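Local coordinates for ThermoDBP-single stranded DNA binding protein (Thermoproteus tenax, PDB 3TEK), which binds single-stranded DNA and probably takes the place of the canonical single-stranded DNA-binding protein in the Thermoproteales, at residues L96-F100 with K137-I141. Residues are numbered along the deposited sequence; the frame is centred on the assembly and turned at random.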
loop_
_atom_site.group_PDB
_atom_site.type_symbol
_atom_site.label_atom_id
_atom_site.label_comp_id
_atom_site.label_asym_id
_atom_site.label_seq_id
_atom_site.Cartn_x
_atom_site.Cartn_y
_atom_site.Cartn_z
ATOM N N LEU A 96 -2.520 5.009 -6.930
ATOM C CA LEU A 96 -2.195 3.645 -7.364
ATOM C C LEU A 96 -3.203 3.095 -8.357
ATOM O O LEU A 96 -2.820 2.454 -9.321
ATOM C CB LEU A 96 -2.108 2.678 -6.203
ATOM C CG LEU A 96 -0.698 2.368 -5.668
ATOM C CD1 LEU A 96 -0.815 1.688 -4.306
ATOM C CD2 LEU A 96 0.140 1.515 -6.650
ATOM N N LYS A 97 -4.480 3.333 -8.087
ATOM C CA LYS A 97 -5.552 2.887 -8.959
ATOM C C LYS A 97 -5.417 3.543 -10.314
ATOM O O LYS A 97 -5.570 2.882 -11.347
ATOM C CB LYS A 97 -6.895 3.239 -8.338
ATOM C CG LYS A 97 -8.116 2.684 -9.015
ATOM C CD LYS A 97 -9.335 2.971 -8.135
ATOM C CE LYS A 97 -10.660 2.778 -8.854
ATOM N NZ LYS A 97 -11.755 3.484 -8.100
ATOM N N LYS A 98 -5.122 4.843 -10.312
ATOM C CA LYS A 98 -4.927 5.586 -11.558
ATOM C C LYS A 98 -3.717 5.050 -12.346
ATOM O O LYS A 98 -3.769 4.818 -13.552
ATOM C CB LYS A 98 -4.731 7.074 -11.254
ATOM C CG LYS A 98 -4.780 7.962 -12.508
ATOM C CD LYS A 98 -4.934 9.461 -12.181
ATOM C CE LYS A 98 -3.635 10.251 -12.356
ATOM N NZ LYS A 98 -3.862 11.742 -12.403
ATOM N N TRP A 99 -2.607 4.895 -11.654
ATOM C CA TRP A 99 -1.445 4.269 -12.247
ATOM C C TRP A 99 -1.791 2.891 -12.872
ATOM O O TRP A 99 -1.351 2.605 -13.986
ATOM C CB TRP A 99 -0.327 4.126 -11.211
ATOM C CG TRP A 99 0.775 3.321 -11.719
ATOM C CD1 TRP A 99 1.763 3.736 -12.556
ATOM C CD2 TRP A 99 1.003 1.929 -11.473
ATOM N NE1 TRP A 99 2.603 2.682 -12.845
ATOM C CE2 TRP A 99 2.160 1.562 -12.196
ATOM C CE3 TRP A 99 0.346 0.964 -10.710
ATOM C CZ2 TRP A 99 2.689 0.254 -12.172
ATOM C CZ3 TRP A 99 0.869 -0.326 -10.666
ATOM C CH2 TRP A 99 2.022 -0.673 -11.407
ATOM N N PHE A 100 -2.573 2.066 -12.166
ATOM C CA PHE A 100 -2.868 0.703 -12.652
ATOM C C PHE A 100 -3.708 0.735 -13.905
ATOM O O PHE A 100 -3.401 0.089 -14.878
ATOM C CB PHE A 100 -3.616 -0.122 -11.623
ATOM C CG PHE A 100 -3.962 -1.499 -12.110
ATOM C CD1 PHE A 100 -2.998 -2.495 -12.147
ATOM C CD2 PHE A 100 -5.228 -1.780 -12.575
ATOM C CE1 PHE A 100 -3.309 -3.792 -12.610
ATOM C CE2 PHE A 100 -5.567 -3.068 -13.057
ATOM C CZ PHE A 100 -4.606 -4.077 -13.075
ATOM N N LYS A 137 9.335 3.858 -7.201
ATOM C CA LYS A 137 9.604 2.440 -6.890
ATOM C C LYS A 137 8.409 1.467 -7.093
ATOM O O LYS A 137 8.451 0.329 -6.657
ATOM C CB LYS A 137 10.146 2.336 -5.464
ATOM C CG LYS A 137 11.413 3.145 -5.234
ATOM C CD LYS A 137 12.568 2.632 -6.093
ATOM C CE LYS A 137 13.892 2.837 -5.398
ATOM N NZ LYS A 137 14.925 1.934 -5.979
ATOM N N THR A 138 7.352 1.900 -7.750
ATOM C CA THR A 138 6.193 1.042 -7.911
ATOM C C THR A 138 6.452 0.046 -9.035
ATOM O O THR A 138 6.882 0.448 -10.103
ATOM C CB THR A 138 4.945 1.870 -8.233
ATOM O OG1 THR A 138 4.736 2.823 -7.183
ATOM C CG2 THR A 138 3.714 0.978 -8.345
ATOM N N GLN A 139 6.199 -1.241 -8.808
ATOM C CA GLN A 139 6.352 -2.250 -9.878
ATOM C C GLN A 139 5.247 -3.271 -9.883
ATOM O O GLN A 139 4.655 -3.572 -8.852
ATOM C CB GLN A 139 7.687 -2.964 -9.752
ATOM C CG GLN A 139 8.825 -2.184 -10.412
ATOM C CD GLN A 139 10.086 -2.252 -9.624
ATOM O OE1 GLN A 139 10.510 -3.338 -9.228
ATOM N NE2 GLN A 139 10.702 -1.086 -9.368
ATOM N N LEU A 140 4.972 -3.774 -11.078
ATOM C CA LEU A 140 3.943 -4.762 -11.301
ATOM C C LEU A 140 4.556 -6.050 -11.789
ATOM O O LEU A 140 5.390 -6.065 -12.716
ATOM C CB LEU A 140 2.979 -4.278 -12.369
ATOM C CG LEU A 140 1.733 -5.129 -12.552
ATOM C CD1 LEU A 140 0.697 -4.732 -11.522
ATOM C CD2 LEU A 140 1.202 -5.008 -14.000
ATOM N N ILE A 141 4.145 -7.140 -11.170
ATOM C CA ILE A 141 4.361 -8.443 -11.744
ATOM C C ILE A 141 2.978 -8.962 -12.091
ATOM O O ILE A 141 2.053 -8.834 -11.288
ATOM C CB ILE A 141 5.063 -9.393 -10.781
ATOM C CG1 ILE A 141 6.515 -8.951 -10.589
ATOM C CG2 ILE A 141 5.043 -10.845 -11.356
ATOM C CD1 ILE A 141 7.424 -9.318 -11.810
#
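The methyl CG2 of Thr-138 sits over one face of the Trp-99 indole, 3.8 Å from the centroid of the six-membered ring and only 9° off its normal, a CH-pi contact. The CB of Trp-99 already points at the strand, and with CG anti to the backbone N (chi1 171°) the indole extends that way, long enough to help span the 11.0 Å between the short helix and strand axes. Its far corner, CH2, also meets CB of Leu-140 at 3.9 Å, near the ring plane, so two successive inward-facing strand residues hold the indole by face and by edge. Threonine serves two environments: its methyl faces Leu-96 and Trp-99, while OG1 of Thr-138 hydrogen-bonds to Thr-120 OG1 and Arg-135 O, which should fix the side chain's rotation. Leu-96 CD2 reaches the same methyl at 4.0 Å. One helical turn on, Phe-100 offers its ring edge, CE1, to Leu-140 CD1 at 4.3 Å; branched, apolar leucine thus packs against both aromatics. Polar Gln-139 points away, suiting the strand's exposed side. Residues 96-100 cross residues 138-141 of the outermost strand at -51°, the helix-on-sheet packing of an alpha+beta fold, in which helix 83-108 lies against a four-stranded antiparallel sheet.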